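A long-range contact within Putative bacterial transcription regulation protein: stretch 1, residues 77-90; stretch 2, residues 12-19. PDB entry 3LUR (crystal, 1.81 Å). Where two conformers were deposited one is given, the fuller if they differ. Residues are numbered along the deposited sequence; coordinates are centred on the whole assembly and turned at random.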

# COMPACT_ATOMS: atom_id res chain seq x y z
N THR A 77 4.29 1.00 -9.53
CA THR A 77 5.68 1.37 -9.74
C THR A 77 5.82 1.64 -11.21
O THR A 77 5.40 0.84 -12.07
CB THR A 77 6.64 0.27 -9.35
OG1 THR A 77 6.31 -0.92 -10.07
CG2 THR A 77 6.60 0.02 -7.86
N GLY A 78 6.39 2.81 -11.53
CA GLY A 78 6.56 3.23 -12.91
C GLY A 78 7.87 3.92 -13.17
O GLY A 78 8.66 4.15 -12.25
N ASP A 79 8.12 4.22 -14.44
CA ASP A 79 9.31 4.96 -14.85
C ASP A 79 9.01 6.45 -14.78
O ASP A 79 7.87 6.85 -14.91
CB ASP A 79 9.69 4.62 -16.29
CG ASP A 79 10.09 3.15 -16.46
OD1 ASP A 79 10.50 2.53 -15.46
OD2 ASP A 79 10.01 2.64 -17.59
N ASN A 80 10.05 7.25 -14.52
CA ASN A 80 9.82 8.68 -14.46
C ASN A 80 9.98 9.32 -15.84
O ASN A 80 10.80 8.92 -16.66
CB ASN A 80 10.69 9.37 -13.41
CG ASN A 80 10.15 10.75 -13.05
OD1 ASN A 80 9.07 11.12 -13.47
ND2 ASN A 80 10.90 11.49 -12.26
N SER A 81 9.12 10.31 -16.09
CA SER A 81 9.06 11.04 -17.36
C SER A 81 8.05 12.18 -17.18
O SER A 81 7.37 12.25 -16.15
CB SER A 81 8.61 10.12 -18.50
OG SER A 81 7.37 9.51 -18.19
N ALA A 82 7.97 13.09 -18.15
CA ALA A 82 7.01 14.20 -18.08
C ALA A 82 5.55 13.69 -18.00
O ALA A 82 4.73 14.25 -17.29
CB ALA A 82 7.19 15.15 -19.28
N ASP A 83 5.27 12.59 -18.72
CA ASP A 83 3.91 12.00 -18.81
C ASP A 83 3.21 11.78 -17.44
O ASP A 83 2.03 12.15 -17.26
CB ASP A 83 3.96 10.65 -19.56
CG ASP A 83 4.46 10.80 -21.00
OD1 ASP A 83 5.20 11.76 -21.29
OD2 ASP A 83 4.12 9.93 -21.85
N ILE A 84 3.95 11.17 -16.51
CA ILE A 84 3.44 10.82 -15.19
C ILE A 84 2.90 12.03 -14.37
O ILE A 84 2.18 11.82 -13.38
CB ILE A 84 4.55 10.10 -14.37
N ALA A 85 3.24 13.26 -14.78
CA ALA A 85 2.79 14.50 -14.08
C ALA A 85 1.25 14.66 -13.85
O ALA A 85 0.85 15.31 -12.91
CB ALA A 85 3.36 15.74 -14.81
N LYS A 86 0.42 14.11 -14.74
CA LYS A 86 -1.09 14.12 -14.56
C LYS A 86 -1.50 13.46 -13.20
O LYS A 86 -2.31 13.98 -12.41
CB LYS A 86 -1.75 13.40 -15.72
CG LYS A 86 -1.29 11.97 -15.86
N TYR A 87 -0.86 12.34 -12.91
CA TYR A 87 -1.00 11.67 -11.65
C TYR A 87 -0.00 12.25 -10.68
O TYR A 87 0.80 13.08 -11.06
CB TYR A 87 -0.66 10.19 -11.82
CG TYR A 87 -1.66 9.45 -12.62
CD1 TYR A 87 -2.85 9.05 -12.04
CD2 TYR A 87 -1.42 9.12 -13.95
CE1 TYR A 87 -3.79 8.38 -12.74
CE2 TYR A 87 -2.37 8.44 -14.67
CZ TYR A 87 -3.56 8.07 -14.05
OH TYR A 87 -4.53 7.38 -14.71
N ASP A 88 -0.09 11.82 -9.43
CA ASP A 88 0.96 12.11 -8.46
C ASP A 88 2.08 11.18 -8.84
O ASP A 88 1.83 10.04 -9.22
CB ASP A 88 0.52 11.84 -7.03
CG ASP A 88 -0.07 13.05 -6.36
OD1 ASP A 88 -0.42 14.03 -7.05
OD2 ASP A 88 -0.18 13.03 -5.10
N VAL A 89 3.32 11.69 -8.83
CA VAL A 89 4.49 10.89 -9.21
C VAL A 89 5.52 11.11 -8.15
O VAL A 89 6.16 12.16 -8.15
CB VAL A 89 5.06 11.29 -10.57
CG1 VAL A 89 6.32 10.48 -10.89
CG2 VAL A 89 4.02 11.09 -11.64
N ILE A 90 5.64 10.17 -7.20
CA ILE A 90 6.56 10.36 -6.06
C ILE A 90 7.61 9.27 -5.90
O ILE A 90 7.54 8.24 -6.55
CB ILE A 90 5.77 10.48 -4.74
CG1 ILE A 90 5.20 9.13 -4.33
CG2 ILE A 90 4.67 11.59 -4.92
CD1 ILE A 90 4.69 9.08 -2.94
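Stretch 2 12-19: LTLVGIKE

Stretch 2 lies on stretch 1 as an extended beta strand, paired antiparallel with strand 88-90 and touched by Thr 77 and Gly 78 as well. Phi/psi values such as -109/131 at Leu 14 and -116/127 at Val 15 confirm the extended backbone. Its N-to-C direction makes 166° with that of strand 88-90, and the two axes approach to 4.7 Å.

The register follows from the backbone hydrogen bonds. Gly 16 and Asp 88 form a reciprocal pair, Asp 88 N to Gly 16 O at 2.8 Å and Gly 16 N to Asp 88 O at 3.0 Å; Leu 14 and Ile 90 form the next, Leu 14 N to Ile 90 O at 2.8 Å and Ile 90 N to Leu 14 O at 2.9 Å. Between them Val 15 faces Val 89 as a non-hydrogen-bonded pair, CA to CA 4.6 Å. Thr 77 pairs likewise with Leu 14, and Gly 78 N donates to Thr 13 O at 2.9 Å, nearly linear at 171°.

Side chains complete the fit. Val 15 CG1 lies 3.7 Å from Tyr 87 CB, while Ile 17 CD1 lies at the edge of the Tyr 87 ring, 3.3 Å from Tyr 87 CD1. Thr 13 CG2 meets Val 89 CG1 at 3.6 Å, and Leu 14 CD2 packs 3.5 Å from Thr 77 CG2. Together the stretches bury 743 Å².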

# COMPACT_ATOMS: atom_id res chain seq x y z
N LEU A 12 11.83 3.73 -5.33
CA LEU A 12 10.94 3.49 -6.45
C LEU A 12 10.13 4.71 -6.78
O LEU A 12 9.90 5.56 -5.93
CB LEU A 12 10.00 2.33 -6.12
CG LEU A 12 10.65 0.97 -5.87
CD1 LEU A 12 9.61 0.02 -5.38
CD2 LEU A 12 11.36 0.41 -7.10
N THR A 13 9.75 4.83 -8.05
CA THR A 13 8.88 5.90 -8.47
C THR A 13 7.46 5.33 -8.50
O THR A 13 7.19 4.35 -9.20
CB THR A 13 9.25 6.41 -9.85
OG1 THR A 13 10.53 7.02 -9.80
CG2 THR A 13 8.24 7.43 -10.32
N LEU A 14 6.57 5.94 -7.72
CA LEU A 14 5.17 5.49 -7.67
C LEU A 14 4.28 6.51 -8.36
O LEU A 14 4.43 7.72 -8.15
CB LEU A 14 4.75 5.30 -6.22
CG LEU A 14 5.55 4.29 -5.43
CD1 LEU A 14 4.92 4.09 -4.06
CD2 LEU A 14 5.62 2.94 -6.14
N VAL A 15 3.42 6.03 -9.25
CA VAL A 15 2.54 6.85 -10.04
C VAL A 15 1.13 6.48 -9.62
O VAL A 15 0.75 5.30 -9.63
CB VAL A 15 2.68 6.54 -11.56
CG1 VAL A 15 1.82 7.49 -12.38
CG2 VAL A 15 4.17 6.64 -12.05
N GLY A 16 0.34 7.46 -9.27
CA GLY A 16 -1.01 7.17 -8.83
C GLY A 16 -1.80 8.36 -8.37
O GLY A 16 -1.53 9.51 -8.75
N ILE A 17 -2.80 8.07 -7.53
CA ILE A 17 -3.72 9.07 -7.03
C ILE A 17 -3.82 8.94 -5.53
O ILE A 17 -3.96 7.83 -5.01
CB ILE A 17 -5.14 8.90 -7.64
CG1 ILE A 17 -5.09 9.02 -9.17
CG2 ILE A 17 -6.06 9.97 -7.11
CD1 ILE A 17 -4.66 10.45 -9.64
N LYS A 18 -3.80 10.08 -4.85
CA LYS A 18 -3.81 10.10 -3.40
C LYS A 18 -5.07 10.76 -2.86
O LYS A 18 -5.56 11.71 -3.42
CB LYS A 18 -2.57 10.85 -2.88
CG LYS A 18 -2.39 10.79 -1.37
CD LYS A 18 -1.10 11.47 -0.88
CE LYS A 18 -1.24 12.95 -0.63
NZ LYS A 18 -0.11 13.44 0.24
N GLU A 19 -5.58 10.21 -1.76
CA GLU A 19 -6.70 10.81 -1.01
C GLU A 19 -6.22 10.94 0.43
O GLU A 19 -5.50 10.09 0.90
CB GLU A 19 -7.97 9.98 -1.10
CG GLU A 19 -8.67 10.15 -2.43
CD GLU A 19 -10.08 9.57 -2.46
OE1 GLU A 19 -10.51 8.88 -1.49
OE2 GLU A 19 -10.75 9.80 -3.47
O HOH W 1 10.03 2.62 -10.07